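Local atomic coordinates of Cas13d (uncultured Ruminococcus sp, PDB entry 6IV9), a protein that binds a CRISPR RNA and, through its two HEPN domains, probably matures that RNA and cleaves the target RNAs it specifies. Residues A[619-627]-A[717-728]; A[149-158]-A[755-763]. The protein carries 2 engineered substitutions. One frame throughout, in Å; residues are numbered along the deposited sequence.

Contact 1. Residues A[619-627]-A[717-728]; sequences RNFITNNVI and KERAKAVIGLYL. With nucleotides of chain B.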
loop_
_atom_site.group_PDB
_atom_site.type_symbol
_atom_site.label_atom_id
_atom_site.label_comp_id
_atom_site.label_asym_id
_atom_site.label_seq_id
_atom_site.Cartn_x
_atom_site.Cartn_y
_atom_site.Cartn_z
ATOM N N ARG A 619 -25.683 1.331 22.333
ATOM C CA ARG A 619 -24.352 0.696 22.291
ATOM C C ARG A 619 -24.183 0.023 20.928
ATOM O O ARG A 619 -23.162 0.190 20.315
ATOM C CB ARG A 619 -24.271 -0.367 23.389
ATOM C CG ARG A 619 -22.968 -1.150 23.437
ATOM C CD ARG A 619 -23.124 -2.446 24.204
ATOM N NE ARG A 619 -23.926 -3.423 23.506
ATOM C CZ ARG A 619 -24.213 -4.622 23.969
ATOM N NH1 ARG A 619 -23.741 -5.007 25.136
ATOM N NH2 ARG A 619 -24.968 -5.436 23.269
ATOM N N ASN A 620 -25.202 -0.693 20.494
ATOM C CA ASN A 620 -25.161 -1.410 19.202
ATOM C C ASN A 620 -25.026 -0.410 18.053
ATOM O O ASN A 620 -24.289 -0.678 17.136
ATOM C CB ASN A 620 -26.361 -2.337 19.064
ATOM C CG ASN A 620 -26.345 -3.445 20.093
ATOM O OD1 ASN A 620 -25.326 -3.724 20.690
ATOM N ND2 ASN A 620 -27.474 -4.081 20.295
ATOM N N PHE A 621 -25.742 0.701 18.127
ATOM C CA PHE A 621 -25.673 1.708 17.046
ATOM C C PHE A 621 -24.249 2.259 16.942
ATOM O O PHE A 621 -23.752 2.345 15.860
ATOM C CB PHE A 621 -26.674 2.832 17.299
ATOM C CG PHE A 621 -26.651 3.925 16.264
ATOM C CD1 PHE A 621 -27.339 3.788 15.077
ATOM C CD2 PHE A 621 -25.929 5.080 16.469
ATOM C CE1 PHE A 621 -27.312 4.781 14.118
ATOM C CE2 PHE A 621 -25.903 6.072 15.509
ATOM C CZ PHE A 621 -26.598 5.922 14.342
ATOM N N ILE A 622 -23.640 2.607 18.065
ATOM C CA ILE A 622 -22.252 3.142 18.088
ATOM C C ILE A 622 -21.277 2.069 17.593
ATOM O O ILE A 622 -20.366 2.391 16.867
ATOM C CB ILE A 622 -21.891 3.644 19.497
ATOM C CG1 ILE A 622 -22.775 4.815 19.915
ATOM C CG2 ILE A 622 -20.429 4.014 19.597
ATOM C CD1 ILE A 622 -22.444 6.084 19.201
ATOM N N THR A 623 -21.471 0.833 18.023
ATOM C CA THR A 623 -20.571 -0.245 17.580
ATOM C C THR A 623 -20.667 -0.438 16.066
ATOM O O THR A 623 -19.643 -0.457 15.426
ATOM C CB THR A 623 -20.971 -1.562 18.257
ATOM O OG1 THR A 623 -20.797 -1.425 19.661
ATOM C CG2 THR A 623 -20.181 -2.737 17.740
ATOM N N ASN A 624 -21.874 -0.562 15.532
ATOM C CA ASN A 624 -22.063 -0.799 14.083
ATOM C C ASN A 624 -21.589 0.372 13.226
ATOM O O ASN A 624 -21.033 0.120 12.192
ATOM C CB ASN A 624 -23.526 -1.004 13.723
ATOM C CG ASN A 624 -24.100 -2.271 14.297
ATOM O OD1 ASN A 624 -23.412 -2.994 14.990
ATOM N ND2 ASN A 624 -25.355 -2.532 14.009
ATOM N N ASN A 625 -21.859 1.601 13.647
ATOM C CA ASN A 625 -21.573 2.774 12.791
ATOM C C ASN A 625 -20.242 3.455 13.080
ATOM O O ASN A 625 -19.818 4.219 12.244
ATOM C CB ASN A 625 -22.725 3.761 12.872
ATOM C CG ASN A 625 -23.961 3.133 12.293
ATOM O OD1 ASN A 625 -24.082 3.029 11.089
ATOM N ND2 ASN A 625 -24.823 2.633 13.148
ATOM N N VAL A 626 -19.656 3.238 14.242
ATOM C CA VAL A 626 -18.384 3.950 14.508
ATOM C C VAL A 626 -17.250 2.954 14.739
ATOM O O VAL A 626 -16.333 2.932 13.957
ATOM C CB VAL A 626 -18.531 4.936 15.675
ATOM C CG1 VAL A 626 -17.273 5.740 15.890
ATOM C CG2 VAL A 626 -19.718 5.854 15.470
ATOM N N ILE A 627 -17.382 2.134 15.769
ATOM C CA ILE A 627 -16.304 1.191 16.158
ATOM C C ILE A 627 -16.008 0.229 15.011
ATOM O O ILE A 627 -14.862 -0.026 14.785
ATOM C CB ILE A 627 -16.662 0.448 17.458
ATOM C CG1 ILE A 627 -16.786 1.410 18.640
ATOM C CG2 ILE A 627 -15.662 -0.657 17.718
ATOM C CD1 ILE A 627 -17.337 0.796 19.892
ATOM N N LYS A 717 -33.041 7.290 11.760
ATOM C CA LYS A 717 -31.893 6.363 11.906
ATOM C C LYS A 717 -31.021 6.382 10.649
ATOM O O LYS A 717 -29.827 6.440 10.789
ATOM C CB LYS A 717 -32.360 4.939 12.183
ATOM C CG LYS A 717 -31.225 3.954 12.378
ATOM C CD LYS A 717 -31.645 2.534 12.398
ATOM C CE LYS A 717 -30.501 1.592 12.674
ATOM N NZ LYS A 717 -30.936 0.182 12.636
ATOM N N GLU A 718 -31.632 6.355 9.471
ATOM C CA GLU A 718 -30.853 6.353 8.210
ATOM C C GLU A 718 -30.054 7.654 8.115
ATOM O O GLU A 718 -28.924 7.611 7.713
ATOM C CB GLU A 718 -31.769 6.170 7.002
ATOM C CG GLU A 718 -32.211 4.743 6.769
ATOM C CD GLU A 718 -31.127 3.682 6.867
ATOM O OE1 GLU A 718 -30.164 3.749 6.100
ATOM O OE2 GLU A 718 -31.248 2.800 7.730
ATOM N N ARG A 719 -30.662 8.771 8.481
ATOM C CA ARG A 719 -29.970 10.078 8.427
ATOM C C ARG A 719 -28.795 10.105 9.408
ATOM O O ARG A 719 -27.764 10.632 9.058
ATOM C CB ARG A 719 -30.955 11.213 8.686
ATOM C CG ARG A 719 -30.416 12.583 8.323
ATOM C CD ARG A 719 -30.868 13.610 9.328
ATOM N NE ARG A 719 -32.266 13.923 9.202
ATOM C CZ ARG A 719 -33.244 13.459 9.963
ATOM N NH1 ARG A 719 -33.229 13.646 11.267
ATOM N NH2 ARG A 719 -34.281 12.883 9.401
ATOM N N ALA A 720 -28.975 9.554 10.601
ATOM C CA ALA A 720 -27.883 9.523 11.592
ATOM C C ALA A 720 -26.720 8.704 11.030
ATOM O O ALA A 720 -25.605 9.106 11.165
ATOM C CB ALA A 720 -28.388 8.926 12.872
ATOM N N LYS A 721 -27.020 7.582 10.399
ATOM C CA LYS A 721 -25.950 6.736 9.819
ATOM C C LYS A 721 -25.219 7.494 8.710
ATOM O O LYS A 721 -24.021 7.395 8.638
ATOM C CB LYS A 721 -26.552 5.444 9.285
ATOM C CG LYS A 721 -27.048 4.507 10.367
ATOM C CD LYS A 721 -27.931 3.438 9.844
ATOM C CE LYS A 721 -27.239 2.540 8.856
ATOM N NZ LYS A 721 -28.216 1.827 8.006
ATOM N N ALA A 722 -25.971 8.197 7.874
ATOM C CA ALA A 722 -25.402 8.963 6.750
ATOM C C ALA A 722 -24.505 10.083 7.281
ATOM O O ALA A 722 -23.438 10.265 6.760
ATOM C CB ALA A 722 -26.516 9.501 5.895
ATOM N N VAL A 723 -24.958 10.792 8.306
ATOM C CA VAL A 723 -24.148 11.906 8.868
ATOM C C VAL A 723 -22.848 11.352 9.449
ATOM O O VAL A 723 -21.813 11.904 9.171
ATOM C CB VAL A 723 -24.944 12.671 9.937
ATOM C CG1 VAL A 723 -24.089 13.626 10.738
ATOM C CG2 VAL A 723 -26.143 13.378 9.339
ATOM N N ILE A 724 -22.939 10.285 10.228
ATOM C CA ILE A 724 -21.710 9.702 10.834
ATOM C C ILE A 724 -20.792 9.203 9.714
ATOM O O ILE A 724 -19.608 9.392 9.802
ATOM C CB ILE A 724 -22.080 8.584 11.820
ATOM C CG1 ILE A 724 -22.756 9.150 13.066
ATOM C CG2 ILE A 724 -20.871 7.743 12.161
ATOM C CD1 ILE A 724 -23.238 8.115 14.029
ATOM N N GLY A 725 -21.362 8.574 8.699
ATOM C CA GLY A 725 -20.518 8.048 7.621
ATOM C C GLY A 725 -19.772 9.157 6.913
ATOM O O GLY A 725 -18.622 8.982 6.612
ATOM N N LEU A 726 -20.454 10.253 6.614
ATOM C CA LEU A 726 -19.785 11.380 5.927
ATOM C C LEU A 726 -18.720 11.985 6.834
ATOM O O LEU A 726 -17.671 12.282 6.352
ATOM C CB LEU A 726 -20.817 12.441 5.557
ATOM C CG LEU A 726 -20.218 13.751 5.059
ATOM C CD1 LEU A 726 -19.397 13.524 3.811
ATOM C CD2 LEU A 726 -21.296 14.768 4.800
ATOM N N TYR A 727 -19.036 12.153 8.109
ATOM C CA TYR A 727 -18.070 12.765 9.048
ATOM C C TYR A 727 -16.806 11.909 9.114
ATOM O O TYR A 727 -15.736 12.427 8.957
ATOM C CB TYR A 727 -18.692 12.867 10.442
ATOM C CG TYR A 727 -17.723 13.243 11.527
ATOM C CD1 TYR A 727 -17.053 14.438 11.490
ATOM C CD2 TYR A 727 -17.439 12.389 12.569
ATOM C CE1 TYR A 727 -16.154 14.796 12.470
ATOM C CE2 TYR A 727 -16.534 12.723 13.557
ATOM C CZ TYR A 727 -15.886 13.937 13.513
ATOM O OH TYR A 727 -14.984 14.292 14.453
ATOM N N LEU A 728 -16.965 10.609 9.289
ATOM C CA LEU A 728 -15.777 9.726 9.366
ATOM C C LEU A 728 -15.009 9.748 8.041
ATOM O O LEU A 728 -13.805 9.751 8.076
ATOM C CB LEU A 728 -16.237 8.313 9.715
ATOM C CG LEU A 728 -16.749 8.146 11.136
ATOM C CD1 LEU A 728 -17.245 6.738 11.373
ATOM C CD2 LEU A 728 -15.679 8.520 12.132
ATOM P P A B 49 -29.713 -4.410 17.654
ATOM O OP1 A B 49 -29.969 -3.478 18.729
ATOM O OP2 A B 49 -28.476 -4.375 16.762
ATOM O "O5'" A B 49 -29.724 -5.934 18.158
ATOM C "C5'" A B 49 -30.844 -6.440 18.925
ATOM C "C4'" A B 49 -30.633 -7.894 19.243
ATOM O "O4'" A B 49 -30.616 -8.644 18.014
ATOM C "C3'" A B 49 -29.322 -8.249 19.958
ATOM O "O3'" A B 49 -29.494 -8.065 21.352
ATOM C "C2'" A B 49 -29.098 -9.687 19.526
ATOM O "O2'" A B 49 -29.909 -10.592 20.236
ATOM C "C1'" A B 49 -29.662 -9.674 18.106
ATOM N N9 A B 49 -28.647 -9.452 17.095
ATOM C C8 A B 49 -28.246 -8.291 16.480
ATOM N N7 A B 49 -27.290 -8.465 15.601
ATOM C C5 A B 49 -27.015 -9.823 15.676
ATOM C C6 A B 49 -26.087 -10.638 15.009
ATOM N N6 A B 49 -25.228 -10.183 14.094
ATOM N N1 A B 49 -26.073 -11.957 15.313
ATOM C C2 A B 49 -26.938 -12.413 16.229
ATOM N N3 A B 49 -27.853 -11.745 16.926
ATOM C C4 A B 49 -27.848 -10.442 16.588
ATOM P P A B 48 -29.020 -3.110 12.093
ATOM O OP1 A B 48 -28.898 -1.711 12.562
ATOM O OP2 A B 48 -27.828 -3.945 11.869
ATOM O "O5'" A B 48 -29.890 -3.948 13.137
ATOM C "C5'" A B 48 -31.067 -3.395 13.721
ATOM C "C4'" A B 48 -31.836 -4.487 14.424
ATOM O "O4'" A B 48 -32.125 -5.562 13.493
ATOM C "C3'" A B 48 -31.060 -5.177 15.547
ATOM O "O3'" A B 48 -31.025 -4.397 16.722
ATOM C "C2'" A B 48 -31.817 -6.489 15.662
ATOM O "O2'" A B 48 -33.010 -6.167 16.344
ATOM C "C1'" A B 48 -32.050 -6.810 14.189
ATOM N N9 A B 48 -30.975 -7.600 13.619
ATOM C C8 A B 48 -29.947 -7.208 12.794
ATOM N N7 A B 48 -29.141 -8.184 12.454
ATOM C C5 A B 48 -29.673 -9.294 13.097
ATOM C C6 A B 48 -29.285 -10.636 13.127
ATOM N N6 A B 48 -28.217 -11.105 12.484
ATOM N N1 A B 48 -30.029 -11.492 13.865
ATOM C C2 A B 48 -31.097 -11.016 14.516
ATOM N N3 A B 48 -31.564 -9.768 14.566
ATOM C C4 A B 48 -30.798 -8.948 13.824
ATOM P P A B 50 -28.310 -7.546 22.275
ATOM O OP1 A B 50 -28.861 -7.176 23.579
ATOM O OP2 A B 50 -27.549 -6.493 21.545
ATOM O "O5'" A B 50 -27.333 -8.787 22.265
ATOM C "C5'" A B 50 -27.639 -9.957 23.021
ATOM C "C4'" A B 50 -26.546 -10.971 22.831
ATOM O "O4'" A B 50 -26.571 -11.430 21.454
ATOM C "C3'" A B 50 -25.106 -10.486 23.001
ATOM O "O3'" A B 50 -24.631 -10.197 24.331
ATOM C "C2'" A B 50 -24.344 -11.603 22.289
ATOM O "O2'" A B 50 -24.041 -12.661 23.176
ATOM C "C1'" A B 50 -25.295 -11.945 21.123
ATOM N N9 A B 50 -24.864 -11.340 19.861
ATOM C C8 A B 50 -25.090 -10.063 19.403
ATOM N N7 A B 50 -24.499 -9.799 18.262
ATOM C C5 A B 50 -23.829 -10.976 17.954
ATOM C C6 A B 50 -23.017 -11.346 16.870
ATOM N N6 A B 50 -22.734 -10.534 15.852
ATOM N N1 A B 50 -22.500 -12.595 16.869
ATOM C C2 A B 50 -22.782 -13.409 17.893
ATOM N N3 A B 50 -23.530 -13.176 18.969
ATOM C C4 A B 50 -24.035 -11.929 18.937
HETATM O O HOH W 1 -22.755 5.128 9.310
#
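Phe621 O is gripped twice by Asn625: the backbone N supplies the regular helical bond, and the side-chain ND2 folds back to add a second at 2.9 Å. That fold lays ND2 over one face of the Phe621 ring, 3.3 Å above its plane and offset toward the rim, and leaves OD1 turned to helix 717-728. There OD1 packs 3.4 Å from CG of Lys721 and accepts from a water that also donates to Lys721 O. No direct hydrogen bond joins the two segments; this water is a polar link between them.

The rest is mostly apolar packing. With CG opposite the backbone N (chi1 179°), the Phe621 ring reaches across as a knob into a hole formed by Lys717, Ala720, Lys721 and Ile724, its CZ 3.8 Å from Ala720 CB. Ile724 meets the ring with CD1 and, on its other branch, brings CG2 to 4.0 Å from Val626 CG2, the two side chains crossing at about a right angle, while Leu728 CD1 packs on Asn625 O. The helices run roughly the same way, their axes 37° apart.

RNA lies along one flank. Asn620 ND2 bridges two phosphates of chain B, giving a nearly straight bond to OP1 of A49 (3.0 Å, 175°) and another to OP2 of A50 (2.7 Å). Arg619 holds Asn620 OD1 side-on with NE and NH2, which fixes the rotation of the amide and leaves ND2 to the phosphates. From the other helix, extended Lys717 reaches OP1 of A48 of chain B with NZ at 2.8 Å and also bonds Gln707 O. Both helices thus contribute donors to successive phosphates while Phe621 packs them together, consistent with these segments reading the RNA backbone rather than its bases.

Contact 2. Residues A[149-158]-A[755-763]; sequences LGLKSELEKR and DFGLYKEII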
loop_
_atom_site.group_PDB
_atom_site.type_symbol
_atom_site.label_atom_id
_atom_site.label_comp_id
_atom_site.label_asym_id
_atom_site.label_seq_id
_atom_site.Cartn_x
_atom_site.Cartn_y
_atom_site.Cartn_z
ATOM N N LEU A 149 22.855 6.899 -10.377
ATOM C CA LEU A 149 23.591 7.123 -9.106
ATOM C C LEU A 149 25.058 6.703 -9.228
ATOM O O LEU A 149 25.842 7.149 -8.445
ATOM C CB LEU A 149 22.920 6.294 -8.020
ATOM C CG LEU A 149 22.038 7.011 -7.008
ATOM C CD1 LEU A 149 21.625 8.398 -7.424
ATOM C CD2 LEU A 149 20.861 6.151 -6.627
ATOM N N GLY A 150 25.372 5.829 -10.171
ATOM C CA GLY A 150 26.739 5.313 -10.298
ATOM C C GLY A 150 27.030 4.220 -9.285
ATOM O O GLY A 150 28.178 3.978 -9.027
ATOM N N LEU A 151 26.002 3.577 -8.750
ATOM C CA LEU A 151 26.197 2.520 -7.724
ATOM C C LEU A 151 26.018 1.115 -8.301
ATOM O O LEU A 151 26.021 0.189 -7.539
ATOM C CB LEU A 151 25.206 2.775 -6.596
ATOM C CG LEU A 151 25.439 4.074 -5.851
ATOM C CD1 LEU A 151 24.312 4.342 -4.887
ATOM C CD2 LEU A 151 26.772 4.039 -5.138
ATOM N N LYS A 152 25.943 0.989 -9.612
ATOM C CA LYS A 152 25.692 -0.336 -10.224
ATOM C C LYS A 152 26.769 -1.333 -9.802
ATOM O O LYS A 152 26.416 -2.416 -9.440
ATOM C CB LYS A 152 25.722 -0.185 -11.745
ATOM C CG LYS A 152 25.603 -1.452 -12.564
ATOM C CD LYS A 152 25.507 -1.138 -14.029
ATOM C CE LYS A 152 25.380 -2.336 -14.937
ATOM N NZ LYS A 152 26.588 -3.182 -14.927
ATOM N N SER A 153 28.039 -0.958 -9.852
ATOM C CA SER A 153 29.105 -1.920 -9.482
ATOM C C SER A 153 29.039 -2.313 -8.006
ATOM O O SER A 153 29.175 -3.468 -7.705
ATOM C CB SER A 153 30.442 -1.392 -9.862
ATOM O OG SER A 153 30.543 -1.329 -11.263
ATOM N N GLU A 154 28.856 -1.346 -7.127
ATOM C CA GLU A 154 28.763 -1.647 -5.685
ATOM C C GLU A 154 27.549 -2.543 -5.437
ATOM O O GLU A 154 27.660 -3.460 -4.675
ATOM C CB GLU A 154 28.576 -0.350 -4.910
ATOM C CG GLU A 154 29.853 0.253 -4.398
ATOM C CD GLU A 154 30.965 -0.724 -4.056
ATOM O OE1 GLU A 154 30.865 -1.375 -3.023
ATOM O OE2 GLU A 154 31.910 -0.823 -4.852
ATOM N N LEU A 155 26.426 -2.249 -6.077
ATOM C CA LEU A 155 25.211 -3.066 -5.888
ATOM C C LEU A 155 25.429 -4.495 -6.389
ATOM O O LEU A 155 25.059 -5.394 -5.693
ATOM C CB LEU A 155 24.043 -2.378 -6.587
ATOM C CG LEU A 155 23.497 -1.179 -5.823
ATOM C CD1 LEU A 155 22.592 -0.327 -6.679
ATOM C CD2 LEU A 155 22.784 -1.639 -4.576
ATOM N N GLU A 156 26.054 -4.669 -7.546
ATOM C CA GLU A 156 26.293 -6.031 -8.081
ATOM C C GLU A 156 27.180 -6.798 -7.103
ATOM O O GLU A 156 26.903 -7.939 -6.843
ATOM C CB GLU A 156 26.960 -5.953 -9.449
ATOM C CG GLU A 156 26.033 -5.456 -10.534
ATOM C CD GLU A 156 26.678 -5.073 -11.852
ATOM O OE1 GLU A 156 25.951 -4.884 -12.796
ATOM O OE2 GLU A 156 27.897 -4.954 -11.905
ATOM N N LYS A 157 28.204 -6.151 -6.577
ATOM C CA LYS A 157 29.076 -6.861 -5.614
ATOM C C LYS A 157 28.273 -7.273 -4.375
ATOM O O LYS A 157 28.404 -8.385 -3.955
ATOM C CB LYS A 157 30.235 -5.962 -5.202
ATOM C CG LYS A 157 31.238 -5.678 -6.302
ATOM C CD LYS A 157 32.514 -5.097 -5.768
ATOM C CE LYS A 157 32.694 -3.640 -6.107
ATOM N NZ LYS A 157 33.711 -3.013 -5.235
ATOM N N ARG A 158 27.437 -6.388 -3.856
ATOM C CA ARG A 158 26.641 -6.696 -2.647
ATOM C C ARG A 158 25.669 -7.855 -2.897
ATOM O O ARG A 158 25.539 -8.690 -2.032
ATOM C CB ARG A 158 25.908 -5.428 -2.214
ATOM C CG ARG A 158 24.786 -5.632 -1.210
ATOM C CD ARG A 158 23.982 -4.368 -0.947
ATOM N NE ARG A 158 24.182 -3.761 0.358
ATOM C CZ ARG A 158 24.010 -2.476 0.641
ATOM N NH1 ARG A 158 22.808 -1.931 0.588
ATOM N NH2 ARG A 158 25.047 -1.744 1.012
ATOM N N ASP A 755 21.797 4.954 0.297
ATOM C CA ASP A 755 22.722 5.538 -0.705
ATOM C C ASP A 755 24.010 6.009 -0.024
ATOM O O ASP A 755 25.063 5.782 -0.563
ATOM C CB ASP A 755 22.012 6.585 -1.562
ATOM C CG ASP A 755 20.871 6.025 -2.397
ATOM O OD1 ASP A 755 20.867 4.839 -2.643
ATOM O OD2 ASP A 755 20.019 6.786 -2.788
ATOM N N PHE A 756 23.896 6.606 1.155
ATOM C CA PHE A 756 25.102 7.074 1.875
ATOM C C PHE A 756 25.984 5.866 2.180
ATOM O O PHE A 756 27.164 5.932 1.963
ATOM C CB PHE A 756 24.734 7.805 3.164
ATOM C CG PHE A 756 25.924 8.173 4.009
ATOM C CD1 PHE A 756 26.646 9.320 3.755
ATOM C CD2 PHE A 756 26.341 7.356 5.036
ATOM C CE1 PHE A 756 27.737 9.658 4.535
ATOM C CE2 PHE A 756 27.439 7.688 5.808
ATOM C CZ PHE A 756 28.133 8.839 5.554
ATOM N N GLY A 757 25.382 4.778 2.627
ATOM C CA GLY A 757 26.159 3.566 2.910
ATOM C C GLY A 757 26.846 3.042 1.665
ATOM O O GLY A 757 27.929 2.535 1.786
ATOM N N LEU A 758 26.175 3.051 0.519
ATOM C CA LEU A 758 26.807 2.559 -0.732
ATOM C C LEU A 758 27.897 3.518 -1.208
ATOM O O LEU A 758 28.968 3.082 -1.503
ATOM C CB LEU A 758 25.730 2.373 -1.795
ATOM C CG LEU A 758 24.756 1.237 -1.522
ATOM C CD1 LEU A 758 23.433 1.476 -2.216
ATOM C CD2 LEU A 758 25.362 -0.091 -1.923
ATOM N N TYR A 759 27.618 4.809 -1.210
ATOM C CA TYR A 759 28.613 5.804 -1.676
ATOM C C TYR A 759 29.850 5.794 -0.778
ATOM O O TYR A 759 30.931 6.024 -1.245
ATOM C CB TYR A 759 28.003 7.196 -1.722
ATOM C CG TYR A 759 27.261 7.523 -2.984
ATOM C CD1 TYR A 759 27.908 7.609 -4.198
ATOM C CD2 TYR A 759 25.916 7.798 -2.952
ATOM C CE1 TYR A 759 27.239 7.941 -5.355
ATOM C CE2 TYR A 759 25.229 8.126 -4.099
ATOM C CZ TYR A 759 25.891 8.204 -5.302
ATOM O OH TYR A 759 25.208 8.535 -6.420
ATOM N N LYS A 760 29.654 5.488 0.494
ATOM C CA LYS A 760 30.750 5.508 1.489
ATOM C C LYS A 760 31.823 4.501 1.088
ATOM O O LYS A 760 32.956 4.720 1.413
ATOM C CB LYS A 760 30.243 5.267 2.908
ATOM C CG LYS A 760 31.274 5.568 3.977
ATOM C CD LYS A 760 30.717 5.856 5.335
ATOM C CE LYS A 760 31.806 6.025 6.365
ATOM N NZ LYS A 760 31.256 6.056 7.734
ATOM N N GLU A 761 31.424 3.406 0.460
ATOM C CA GLU A 761 32.378 2.361 0.029
ATOM C C GLU A 761 33.205 2.824 -1.171
ATOM O O GLU A 761 34.220 2.207 -1.419
ATOM C CB GLU A 761 31.643 1.072 -0.310
ATOM C CG GLU A 761 31.061 0.389 0.903
ATOM C CD GLU A 761 32.060 0.095 2.002
ATOM O OE1 GLU A 761 33.151 -0.380 1.681
ATOM O OE2 GLU A 761 31.745 0.346 3.167
ATOM N N ILE A 762 32.754 3.823 -1.919
ATOM C CA ILE A 762 33.505 4.194 -3.149
ATOM C C ILE A 762 33.985 5.646 -3.145
ATOM O O ILE A 762 34.791 5.972 -4.003
ATOM C CB ILE A 762 32.662 3.849 -4.384
ATOM C CG1 ILE A 762 31.349 4.625 -4.403
ATOM C CG2 ILE A 762 32.406 2.364 -4.430
ATOM C CD1 ILE A 762 30.668 4.601 -5.728
ATOM N N ILE A 763 33.502 6.473 -2.225
ATOM C CA ILE A 763 33.957 7.888 -2.168
ATOM C C ILE A 763 34.882 8.043 -0.959
ATOM O O ILE A 763 34.408 8.018 0.156
ATOM C CB ILE A 763 32.763 8.854 -2.080
ATOM C CG1 ILE A 763 31.677 8.532 -3.103
ATOM C CG2 ILE A 763 33.223 10.288 -2.186
ATOM C CD1 ILE A 763 32.064 8.840 -4.507
#
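Leu758 runs from helix 755-760 into the surface of segment 149-158, and each of its side-chain carbons finds a partner there. CB rests on both methyls of Leu151, 3.9 Å from CD2. CG comes next, beside NH2 of Arg158. The tip then forks: CD1 packs on Leu155 CD2 at 4.0 Å, whereas CD2 sits over one face of the Arg158 guanidinium, 3.4 Å from NH2.

Next along the helix, Tyr759 presents a ring face to Leu151 in a CH-pi contact, Leu151 CD2 lying 4.0 Å from the centroid of the Tyr759 ring and 15° off its normal. The tyrosine hydroxyl donates a short bond of 2.5 Å to Leu149 O, in the carbonyl plane and on a lone pair, and is also bonded to Asn794 ND2. A phenylalanine in its place would probably leave Leu149 O without this donor and the turn before helix 152-158 less firmly fixed. At the far side Ile762 CG2 lies alongside the Glu154 side chain, whose OE2 is salt-bridged by Lys157 NZ, 2.9 Å away.

Leu151, at the N-cap position, lies right before the helix and lays its side chain on the tyrosine, while Asp147 OD1 accepts from Lys152 N at the first turn. This is helix packing at nearly a right angle: with 96° between the axes of segments 152-158 and 755-760, the start of helix 152-160 lies across the last part of long helix 713-760.

How the contacts relate
From the N terminus the chain first builds its small antiparallel sheets, then reaches 149-158, the first half of contact 2. A largely helical course follows to 619-627, the first half of contact 1, which is closed after 89 intervening residues when the chain enters helix 713-760 at 717-728. The same helix runs on into 755-763, where the chain closes contact 2 around a loop of 596 intervening residues, and contact 1 is nested inside that loop. Their centres lie about 54 Å apart, on opposite sides of the chain's centre, and helix 713-760 spans the distance, joining the RNA-binding helix 617-627 to the region around helix 152-160.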